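Local atomic coordinates of putative uncharacterized protein (Chaetomium thermophilum, PDB entry 5T8V), a protein that probably loads the cohesin complex onto chromatin, this chain being the C-terminal, HEAT-repeat part of the loader Scc2. Residues Leu712-Tyr717 / Ile752-Phe757; Gln11-Ala16 / Ile70-Phe75; Glu1293-Val1298 / Tyr1383-Tyr1388. One frame throughout, in Å; residues are numbered along the deposited sequence.

Contact 1. Residues Leu712-Tyr717 / Ile752-Phe757; sequences LAKDIY and IEEIWF
K714, on helix 703-719, and I755, on helix 742-755, mark the closest approach of the two backbones, with K714 CA and I755 CA 7.8 Å apart. At that spacing the contact is made by side chains in two layers, one apolar and one charged. The apolar layer is built on Y717 and I755. CG of Y717 is anti to the backbone N (chi1 -176°), and the ring extends across to the facing helix. The terminal methyl of I755 sits directly over the middle of one ring face, its CD1 3.9 Å from the ring centroid, a CH-pi contact lying almost exactly on the ring normal. I755 CB adds to it, 3.7 Å from Y717 CE1. The side chains of Y717 and W756 cross at about a right angle, and Y717 OH lies at the edge of the indole, near its plane. W756 NE1 is 3.3 Å from Y717 OH, a weak hydrogen bond whose N-H...O angle is only 126°. In the charged layer K714 and E754 both reach over as extended chains that cross at about a right angle. K714 NZ bonds to E754 OE1 at 2.7 Å on the syn side, 26° out of the carboxylate plane. E754 is poorly ordered, so this salt bridge is less certain than the Y717-I755 contact. The contact joins two helices of the PDS5-like region of this HEAT-repeat protein, with helices 723-735 and 773-786 packed around it; R726 makes a cation-pi contact with Y717. The chemistry implies a division of labour: buried aromatic and aliphatic groups bring the helices together through a CH-pi contact, while the partly exposed ion pair adds an attraction that may also offset the nearby positive charge of K711.

Contact 2. Residues Gln11-Ala16 / Ile70-Phe75; sequences QRANVA and IELNCF
A Schellman motif closes helix 56-71, and the turn it creates presents L72 and C74 to A13 on helix 9-36. N73 is the C-prime residue, its phi of 57° being the positive value the motif requires; its N bonds back to I70 O at 3.0 Å, and C74 N bonds to T69 O. In this turn L72, just before N73, and C74, just after it, both point toward the helix of A13 and meet that same alanine. The backbones come close, with A13 CA and L72 CA 5.4 Å apart, a spacing compatible with the small side chain of A13. L72 has the most surface covered. Its CB rests against A13 CB at 4.0 Å, while one branch end, CD1, packs against the backbone of helix 9-36, 3.6 Å from A13 N, and also touches A16 CB. The other branch end, CD2, meets the guanidinium of R12, 3.6 Å from NH1, and the two side chains cross at about a right angle. The arginine is bent at chi2 and chi3, and its NH2 makes a weak hydrogen bond to L7 O, which gives the charged end a partner on its own side of the contact. After N73, a chi1 of 61° sets C74 SG between its own backbone N and carbonyl carbon. There it lies 4.0 Å from A13 CB and 3.4 Å from A13 O. Helix 56-71 adds to the same interface through K68, which touches A16. The chemistry is therefore mainly that of apolar fit: a leucine and a cysteine held by one helix-ending turn grip an alanine of another helix, and the join consists mainly of apolar contacts positioned by that turn.

Contact 3. Residues Glu1293-Val1298 / Tyr1383-Tyr1388; sequences EIHSLV and YLRRLY
I1294, L1384 and V1298 carry most of the buried surface where helix 1291-1319 meets the end of helix 1364-1387. The short segments run roughly antiparallel, their axes at 150° and 10.9 Å apart at closest approach. I1294 has CG1 anti to the backbone N (chi1 177°), and the branch continues extended, so that CD1 reaches the opposite side. There it lies 4.1 Å from L1384 CB and over one face of the Y1388 ring, whose CD1 and CE1 are its nearest atoms. An alanine in place of Y1388 would take away that ring and probably open a gap beside I1294 CD1. Besides I1294, L1384 meets two more residues of the other helix: its CD1 lies 3.9 Å from V1298 CG1 and 4.2 Å from L1297 CD2, and its side chain also touches M1301, one turn further along the first helix. The second methyl of V1298, CG2, lies 3.9 Å from NH2 of the partly exposed R1385. The same guanidinium approaches the imidazole of H1295 edge to edge, with R1385 NH2 4.3 Å from H1295 ND1, too far for a bond; R1385 also contacts E1302. An apolar centre of branched aliphatic residues, bordered by an arginine and pairing roughly antiparallel helices, is the kind of packing from which alpha-helical HEAT-repeat solenoids are built.

The three contacts illustrate three separate joins between helices, spread along a long helical chain. They follow one another in sequence without overlap: contact 2 closes near the N-terminus, contact 1 lies in the middle, and contact 3 comes near the C-terminus. The centres of contacts 1 and 3 are about 51 Å apart, whereas the centre of contact 2 lies about 88 Å from that of contact 1 and about 97 Å from that of contact 3. No pair touches; even contacts 1 and 3 keep about 37 Å between nearest atoms. Each joins helices in its own neighbourhood, contact 1 closest to the centre of the chain and contact 2 farthest from it.

Contact 1. Residues Leu712-Tyr717 / Ile752-Phe757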
loop_
_atom_site.group_PDB
_atom_site.type_symbol
_atom_site.label_atom_id
_atom_site.label_comp_id
_atom_site.label_asym_id
_atom_site.label_seq_id
_atom_site.Cartn_x
_atom_site.Cartn_y
_atom_site.Cartn_z
ATOM N N LEU A 712 -9.523 3.813 -12.363
ATOM C CA LEU A 712 -10.251 2.788 -11.624
ATOM C C LEU A 712 -11.740 3.105 -11.576
ATOM O O LEU A 712 -12.582 2.224 -11.787
ATOM C CB LEU A 712 -9.681 2.666 -10.210
ATOM C CG LEU A 712 -10.424 1.749 -9.234
ATOM C CD1 LEU A 712 -10.414 0.312 -9.721
ATOM C CD2 LEU A 712 -9.813 1.851 -7.845
ATOM N N ALA A 713 -12.083 4.367 -11.304
ATOM C CA ALA A 713 -13.486 4.762 -11.264
ATOM C C ALA A 713 -14.152 4.594 -12.620
ATOM O O ALA A 713 -15.363 4.359 -12.690
ATOM C CB ALA A 713 -13.609 6.208 -10.788
ATOM N N LYS A 714 -13.389 4.723 -13.707
ATOM C CA LYS A 714 -13.929 4.433 -15.031
ATOM C C LYS A 714 -14.270 2.954 -15.162
ATOM O O LYS A 714 -15.400 2.592 -15.523
ATOM C CB LYS A 714 -12.927 4.858 -16.106
ATOM C CG LYS A 714 -13.182 4.289 -17.500
ATOM C CD LYS A 714 -12.007 4.575 -18.417
ATOM C CE LYS A 714 -12.063 3.721 -19.670
ATOM N NZ LYS A 714 -10.857 3.912 -20.522
ATOM N N ASP A 715 -13.302 2.081 -14.867
ATOM C CA ASP A 715 -13.573 0.647 -14.914
ATOM C C ASP A 715 -14.809 0.296 -14.094
ATOM O O ASP A 715 -15.677 -0.463 -14.549
ATOM C CB ASP A 715 -12.356 -0.133 -14.414
ATOM C CG ASP A 715 -11.153 0.012 -15.331
ATOM O OD1 ASP A 715 -11.351 0.144 -16.559
ATOM O OD2 ASP A 715 -10.010 -0.007 -14.825
ATOM N N ILE A 716 -14.918 0.853 -12.886
ATOM C CA ILE A 716 -16.077 0.579 -12.042
ATOM C C ILE A 716 -17.347 1.112 -12.690
ATOM O O ILE A 716 -18.409 0.480 -12.624
ATOM C CB ILE A 716 -15.867 1.177 -10.639
ATOM C CG1 ILE A 716 -14.630 0.558 -9.977
ATOM C CG2 ILE A 716 -17.097 0.947 -9.777
ATOM C CD1 ILE A 716 -14.141 1.305 -8.750
ATOM N N TYR A 717 -17.266 2.290 -13.314
ATOM C CA TYR A 717 -18.430 2.833 -14.004
ATOM C C TYR A 717 -18.939 1.861 -15.057
ATOM O O TYR A 717 -20.151 1.663 -15.197
ATOM C CB TYR A 717 -18.086 4.179 -14.642
ATOM C CG TYR A 717 -19.266 4.865 -15.305
ATOM C CD1 TYR A 717 -19.707 4.472 -16.562
ATOM C CD2 TYR A 717 -19.932 5.906 -14.676
ATOM C CE1 TYR A 717 -20.781 5.093 -17.169
ATOM C CE2 TYR A 717 -21.008 6.534 -15.277
ATOM C CZ TYR A 717 -21.428 6.123 -16.524
ATOM O OH TYR A 717 -22.498 6.744 -17.128
ATOM N N ILE A 752 -14.746 10.826 -20.046
ATOM C CA ILE A 752 -16.131 11.271 -20.172
ATOM C C ILE A 752 -16.635 11.041 -21.593
ATOM O O ILE A 752 -17.787 10.641 -21.801
ATOM C CB ILE A 752 -16.253 12.745 -19.747
ATOM C CG1 ILE A 752 -15.859 12.892 -18.275
ATOM C CG2 ILE A 752 -17.677 13.255 -19.960
ATOM C CD1 ILE A 752 -15.575 14.308 -17.856
ATOM N N GLU A 753 -15.784 11.286 -22.590
ATOM C CA GLU A 753 -16.149 10.984 -23.969
ATOM C C GLU A 753 -16.426 9.499 -24.144
ATOM O O GLU A 753 -17.328 9.110 -24.894
ATOM C CB GLU A 753 -15.038 11.427 -24.924
ATOM C CG GLU A 753 -14.689 12.906 -24.856
ATOM C CD GLU A 753 -13.718 13.332 -25.943
ATOM O OE1 GLU A 753 -13.549 12.578 -26.923
ATOM O OE2 GLU A 753 -13.119 14.421 -25.813
ATOM N N GLU A 754 -15.659 8.650 -23.457
ATOM C CA GLU A 754 -15.822 7.211 -23.634
ATOM C C GLU A 754 -17.123 6.714 -23.009
ATOM O O GLU A 754 -17.882 5.973 -23.645
ATOM C CB GLU A 754 -14.623 6.473 -23.038
ATOM C CG GLU A 754 -14.657 4.970 -23.264
ATOM C CD GLU A 754 -13.407 4.279 -22.763
ATOM O OE1 GLU A 754 -12.426 4.984 -22.439
ATOM O OE2 GLU A 754 -13.404 3.032 -22.689
ATOM N N ILE A 755 -17.401 7.113 -21.766
ATOM C CA ILE A 755 -18.518 6.530 -21.028
ATOM C C ILE A 755 -19.857 7.207 -21.311
ATOM O O ILE A 755 -20.907 6.580 -21.110
ATOM C CB ILE A 755 -18.248 6.553 -19.511
ATOM C CG1 ILE A 755 -18.098 7.993 -19.003
ATOM C CG2 ILE A 755 -17.004 5.729 -19.188
ATOM C CD1 ILE A 755 -17.946 8.108 -17.494
ATOM N N TRP A 756 -19.854 8.459 -21.768
ATOM C CA TRP A 756 -21.086 9.188 -22.047
ATOM C C TRP A 756 -21.351 9.368 -23.534
ATOM O O TRP A 756 -22.469 9.121 -23.997
ATOM C CB TRP A 756 -21.053 10.566 -21.368
ATOM C CG TRP A 756 -21.555 10.564 -19.954
ATOM C CD1 TRP A 756 -21.596 9.503 -19.096
ATOM C CD2 TRP A 756 -22.099 11.679 -19.239
ATOM N NE1 TRP A 756 -22.125 9.891 -17.890
ATOM C CE2 TRP A 756 -22.444 11.222 -17.952
ATOM C CE3 TRP A 756 -22.325 13.020 -19.560
ATOM C CZ2 TRP A 756 -23.003 12.058 -16.988
ATOM C CZ3 TRP A 756 -22.880 13.848 -18.602
ATOM C CH2 TRP A 756 -23.213 13.364 -17.332
ATOM N N PHE A 757 -20.350 9.799 -24.298
ATOM C CA PHE A 757 -20.547 10.120 -25.707
ATOM C C PHE A 757 -19.804 9.141 -26.605
ATOM O O PHE A 757 -18.882 9.530 -27.330
ATOM C CB PHE A 757 -20.091 11.553 -25.984
ATOM C CG PHE A 757 -20.641 12.557 -25.013
ATOM C CD1 PHE A 757 -21.975 12.925 -25.060
ATOM C CD2 PHE A 757 -19.826 13.131 -24.053
ATOM C CE1 PHE A 757 -22.485 13.847 -24.169
ATOM C CE2 PHE A 757 -20.331 14.054 -23.159
ATOM C CZ PHE A 757 -21.661 14.412 -23.216
#

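Contact 2. Residues Gln11-Ala16 / Ile70-Phe75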
loop_
_atom_site.group_PDB
_atom_site.type_symbol
_atom_site.label_atom_id
_atom_site.label_comp_id
_atom_site.label_asym_id
_atom_site.label_seq_id
_atom_site.Cartn_x
_atom_site.Cartn_y
_atom_site.Cartn_z
ATOM N N GLN A 11 12.757 -73.106 16.459
ATOM C CA GLN A 11 13.232 -73.905 15.337
ATOM C C GLN A 11 13.809 -73.026 14.236
ATOM O O GLN A 11 14.807 -73.390 13.608
ATOM C CB GLN A 11 12.100 -74.777 14.789
ATOM C CG GLN A 11 11.537 -75.767 15.796
ATOM C CD GLN A 11 10.344 -75.221 16.557
ATOM O OE1 GLN A 11 9.873 -74.118 16.287
ATOM N NE2 GLN A 11 9.848 -75.998 17.516
ATOM N N ARG A 12 13.196 -71.869 13.979
ATOM C CA ARG A 12 13.760 -70.956 12.990
ATOM C C ARG A 12 15.183 -70.569 13.367
ATOM O O ARG A 12 16.082 -70.563 12.517
ATOM C CB ARG A 12 12.890 -69.707 12.852
ATOM C CG ARG A 12 11.425 -69.988 12.566
ATOM C CD ARG A 12 10.806 -68.919 11.679
ATOM N NE ARG A 12 11.253 -67.573 12.036
ATOM C CZ ARG A 12 10.720 -66.825 12.997
ATOM N NH1 ARG A 12 11.206 -65.613 13.235
ATOM N NH2 ARG A 12 9.707 -67.281 13.725
ATOM N N ALA A 13 15.404 -70.244 14.643
ATOM C CA ALA A 13 16.748 -69.939 15.117
ATOM C C ALA A 13 17.700 -71.090 14.826
ATOM O O ALA A 13 18.793 -70.886 14.283
ATOM C CB ALA A 13 16.719 -69.631 16.613
ATOM N N ASN A 14 17.298 -72.316 15.174
ATOM C CA ASN A 14 18.171 -73.457 14.906
ATOM C C ASN A 14 18.471 -73.585 13.413
ATOM O O ASN A 14 19.598 -73.918 13.025
ATOM C CB ASN A 14 17.542 -74.743 15.439
ATOM C CG ASN A 14 18.510 -75.913 15.426
ATOM O OD1 ASN A 14 19.242 -76.118 14.459
ATOM N ND2 ASN A 14 18.522 -76.684 16.507
ATOM N N VAL A 15 17.478 -73.317 12.561
ATOM C CA VAL A 15 17.682 -73.420 11.118
ATOM C C VAL A 15 18.711 -72.396 10.655
ATOM O O VAL A 15 19.649 -72.722 9.921
ATOM C CB VAL A 15 16.346 -73.255 10.370
ATOM C CG1 VAL A 15 16.570 -73.162 8.859
ATOM C CG2 VAL A 15 15.421 -74.417 10.680
ATOM N N ALA A 16 18.543 -71.138 11.068
ATOM C CA ALA A 16 19.520 -70.116 10.706
ATOM C C ALA A 16 20.912 -70.501 11.186
ATOM O O ALA A 16 21.902 -70.316 10.465
ATOM C CB ALA A 16 19.107 -68.764 11.286
ATOM N N ILE A 70 21.595 -63.043 14.159
ATOM C CA ILE A 70 21.486 -61.942 15.114
ATOM C C ILE A 70 20.023 -61.660 15.434
ATOM O O ILE A 70 19.640 -61.537 16.604
ATOM C CB ILE A 70 22.205 -60.690 14.573
ATOM C CG1 ILE A 70 23.720 -60.863 14.704
ATOM C CG2 ILE A 70 21.760 -59.427 15.320
ATOM C CD1 ILE A 70 24.538 -59.780 14.018
ATOM N N GLU A 71 19.180 -61.559 14.404
ATOM C CA GLU A 71 17.784 -61.199 14.638
ATOM C C GLU A 71 17.032 -62.281 15.406
ATOM O O GLU A 71 16.046 -61.977 16.087
ATOM C CB GLU A 71 17.088 -60.907 13.310
ATOM C CG GLU A 71 17.472 -59.566 12.710
ATOM C CD GLU A 71 16.728 -59.267 11.424
ATOM O OE1 GLU A 71 16.030 -60.170 10.915
ATOM O OE2 GLU A 71 16.839 -58.127 10.924
ATOM N N LEU A 72 17.470 -63.535 15.314
ATOM C CA LEU A 72 16.843 -64.630 16.042
ATOM C C LEU A 72 17.557 -64.949 17.350
ATOM O O LEU A 72 17.274 -65.983 17.965
ATOM C CB LEU A 72 16.778 -65.880 15.161
ATOM C CG LEU A 72 16.023 -65.725 13.836
ATOM C CD1 LEU A 72 15.929 -67.064 13.128
ATOM C CD2 LEU A 72 14.632 -65.136 14.044
ATOM N N ASN A 73 18.475 -64.088 17.787
ATOM C CA ASN A 73 19.105 -64.205 19.101
ATOM C C ASN A 73 19.787 -65.558 19.293
ATOM O O ASN A 73 19.814 -66.098 20.401
ATOM C CB ASN A 73 18.086 -63.963 20.218
ATOM C CG ASN A 73 18.745 -63.653 21.547
ATOM O OD1 ASN A 73 19.830 -63.073 21.593
ATOM N ND2 ASN A 73 18.092 -64.041 22.638
ATOM N N CYS A 74 20.338 -66.119 18.215
ATOM C CA CYS A 74 21.147 -67.327 18.300
ATOM C C CYS A 74 22.573 -67.106 17.817
ATOM O O CYS A 74 23.342 -68.072 17.737
ATOM C CB CYS A 74 20.500 -68.466 17.500
ATOM S SG CYS A 74 20.299 -68.144 15.736
ATOM N N PHE A 75 22.948 -65.866 17.493
ATOM C CA PHE A 75 24.322 -65.564 17.114
ATOM C C PHE A 75 25.306 -65.900 18.225
ATOM O O PHE A 75 26.489 -66.124 17.946
ATOM C CB PHE A 75 24.426 -64.085 16.735
ATOM C CG PHE A 75 25.796 -63.659 16.294
ATOM C CD1 PHE A 75 26.399 -64.245 15.192
ATOM C CD2 PHE A 75 26.472 -62.654 16.967
ATOM C CE1 PHE A 75 27.657 -63.848 14.781
ATOM C CE2 PHE A 75 27.730 -62.252 16.558
ATOM C CZ PHE A 75 28.323 -62.848 15.465
#

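Contact 3. Residues Glu1293-Val1298 / Tyr1383-Tyr1388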
loop_
_atom_site.group_PDB
_atom_site.type_symbol
_atom_site.label_atom_id
_atom_site.label_comp_id
_atom_site.label_asym_id
_atom_site.label_seq_id
_atom_site.Cartn_x
_atom_site.Cartn_y
_atom_site.Cartn_z
ATOM N N GLU A 1293 20.554 31.170 2.072
ATOM C CA GLU A 1293 19.507 32.102 2.479
ATOM C C GLU A 1293 19.374 32.143 3.996
ATOM O O GLU A 1293 19.418 33.214 4.608
ATOM C CB GLU A 1293 18.174 31.709 1.841
ATOM C CG GLU A 1293 18.046 32.070 0.370
ATOM C CD GLU A 1293 16.730 31.615 -0.225
ATOM O OE1 GLU A 1293 15.864 31.144 0.542
ATOM O OE2 GLU A 1293 16.562 31.729 -1.458
ATOM N N ILE A 1294 19.204 30.976 4.619
ATOM C CA ILE A 1294 19.039 30.925 6.069
ATOM C C ILE A 1294 20.328 31.318 6.779
ATOM O O ILE A 1294 20.287 31.904 7.867
ATOM C CB ILE A 1294 18.558 29.529 6.509
ATOM C CG1 ILE A 1294 18.449 29.459 8.035
ATOM C CG2 ILE A 1294 19.497 28.448 5.999
ATOM C CD1 ILE A 1294 17.775 28.202 8.544
ATOM N N HIS A 1295 21.486 31.007 6.193
ATOM C CA HIS A 1295 22.749 31.393 6.815
ATOM C C HIS A 1295 22.909 32.908 6.822
ATOM O O HIS A 1295 23.298 33.497 7.837
ATOM C CB HIS A 1295 23.922 30.730 6.091
ATOM C CG HIS A 1295 25.258 31.061 6.681
ATOM N ND1 HIS A 1295 25.599 30.740 7.977
ATOM C CD2 HIS A 1295 26.338 31.685 6.151
ATOM C CE1 HIS A 1295 26.831 31.151 8.221
ATOM N NE2 HIS A 1295 27.301 31.728 7.129
ATOM N N SER A 1296 22.615 33.557 5.694
ATOM C CA SER A 1296 22.645 35.015 5.655
ATOM C C SER A 1296 21.565 35.611 6.547
ATOM O O SER A 1296 21.747 36.707 7.093
ATOM C CB SER A 1296 22.478 35.505 4.217
ATOM O OG SER A 1296 23.504 34.990 3.384
ATOM N N LEU A 1297 20.445 34.907 6.710
ATOM C CA LEU A 1297 19.378 35.385 7.583
ATOM C C LEU A 1297 19.833 35.404 9.036
ATOM O O LEU A 1297 19.771 36.441 9.705
ATOM C CB LEU A 1297 18.136 34.506 7.412
ATOM C CG LEU A 1297 16.984 34.749 8.394
ATOM C CD1 LEU A 1297 16.513 36.193 8.338
ATOM C CD2 LEU A 1297 15.833 33.797 8.105
ATOM N N VAL A 1298 20.298 34.259 9.545
ATOM C CA VAL A 1298 20.778 34.206 10.922
ATOM C C VAL A 1298 21.993 35.103 11.095
ATOM O O VAL A 1298 22.262 35.596 12.197
ATOM C CB VAL A 1298 21.085 32.751 11.338
ATOM C CG1 VAL A 1298 19.848 31.876 11.174
ATOM C CG2 VAL A 1298 22.254 32.191 10.539
ATOM N N TYR A 1383 16.628 28.431 17.395
ATOM C CA TYR A 1383 15.714 27.439 16.839
ATOM C C TYR A 1383 16.095 27.078 15.408
ATOM O O TYR A 1383 15.968 25.919 15.001
ATOM C CB TYR A 1383 14.278 27.954 16.892
ATOM C CG TYR A 1383 13.303 27.078 16.139
ATOM C CD1 TYR A 1383 12.904 25.850 16.650
ATOM C CD2 TYR A 1383 12.784 27.477 14.915
ATOM C CE1 TYR A 1383 12.014 25.045 15.964
ATOM C CE2 TYR A 1383 11.893 26.680 14.222
ATOM C CZ TYR A 1383 11.511 25.464 14.750
ATOM O OH TYR A 1383 10.625 24.666 14.063
ATOM N N LEU A 1384 16.558 28.056 14.628
ATOM C CA LEU A 1384 16.982 27.772 13.261
ATOM C C LEU A 1384 18.324 27.054 13.239
ATOM O O LEU A 1384 18.515 26.104 12.470
ATOM C CB LEU A 1384 17.061 29.067 12.452
ATOM C CG LEU A 1384 15.764 29.846 12.209
ATOM C CD1 LEU A 1384 16.031 31.027 11.285
ATOM C CD2 LEU A 1384 14.667 28.960 11.638
ATOM N N ARG A 1385 19.268 27.493 14.074
ATOM C CA ARG A 1385 20.583 26.861 14.109
ATOM C C ARG A 1385 20.468 25.379 14.438
ATOM O O ARG A 1385 21.192 24.553 13.870
ATOM C CB ARG A 1385 21.476 27.571 15.126
ATOM C CG ARG A 1385 21.683 29.054 14.848
ATOM C CD ARG A 1385 22.677 29.292 13.726
ATOM N NE ARG A 1385 24.059 29.158 14.179
ATOM C CZ ARG A 1385 25.124 29.426 13.428
ATOM N NH1 ARG A 1385 26.342 29.275 13.930
ATOM N NH2 ARG A 1385 24.974 29.845 12.178
ATOM N N ARG A 1386 19.563 25.020 15.352
ATOM C CA ARG A 1386 19.372 23.614 15.684
ATOM C C ARG A 1386 18.429 22.920 14.708
ATOM O O ARG A 1386 18.534 21.704 14.514
ATOM C CB ARG A 1386 18.840 23.474 17.112
ATOM C CG ARG A 1386 18.638 22.029 17.550
ATOM C CD ARG A 1386 19.283 21.741 18.898
ATOM N NE ARG A 1386 19.315 20.310 19.188
ATOM C CZ ARG A 1386 19.885 19.771 20.263
ATOM N NH1 ARG A 1386 20.481 20.541 21.164
ATOM N NH2 ARG A 1386 19.861 18.456 20.436
ATOM N N LEU A 1387 17.517 23.667 14.084
ATOM C CA LEU A 1387 16.559 23.067 13.162
ATOM C C LEU A 1387 17.204 22.635 11.852
ATOM O O LEU A 1387 16.602 21.848 11.112
ATOM C CB LEU A 1387 15.420 24.050 12.877
ATOM C CG LEU A 1387 14.389 23.626 11.826
ATOM C CD1 LEU A 1387 13.701 22.335 12.237
ATOM C CD2 LEU A 1387 13.366 24.725 11.604
ATOM N N TYR A 1388 18.404 23.126 11.547
ATOM C CA TYR A 1388 19.086 22.768 10.310
ATOM C C TYR A 1388 20.476 22.217 10.601
ATOM O O TYR A 1388 20.666 20.997 10.657
ATOM C CB TYR A 1388 19.168 23.979 9.378
ATOM C CG TYR A 1388 17.834 24.376 8.782
ATOM C CD1 TYR A 1388 16.956 25.198 9.478
ATOM C CD2 TYR A 1388 17.452 23.929 7.524
ATOM C CE1 TYR A 1388 15.736 25.563 8.937
ATOM C CE2 TYR A 1388 16.235 24.288 6.976
ATOM C CZ TYR A 1388 15.380 25.105 7.686
ATOM O OH TYR A 1388 14.166 25.466 7.145
#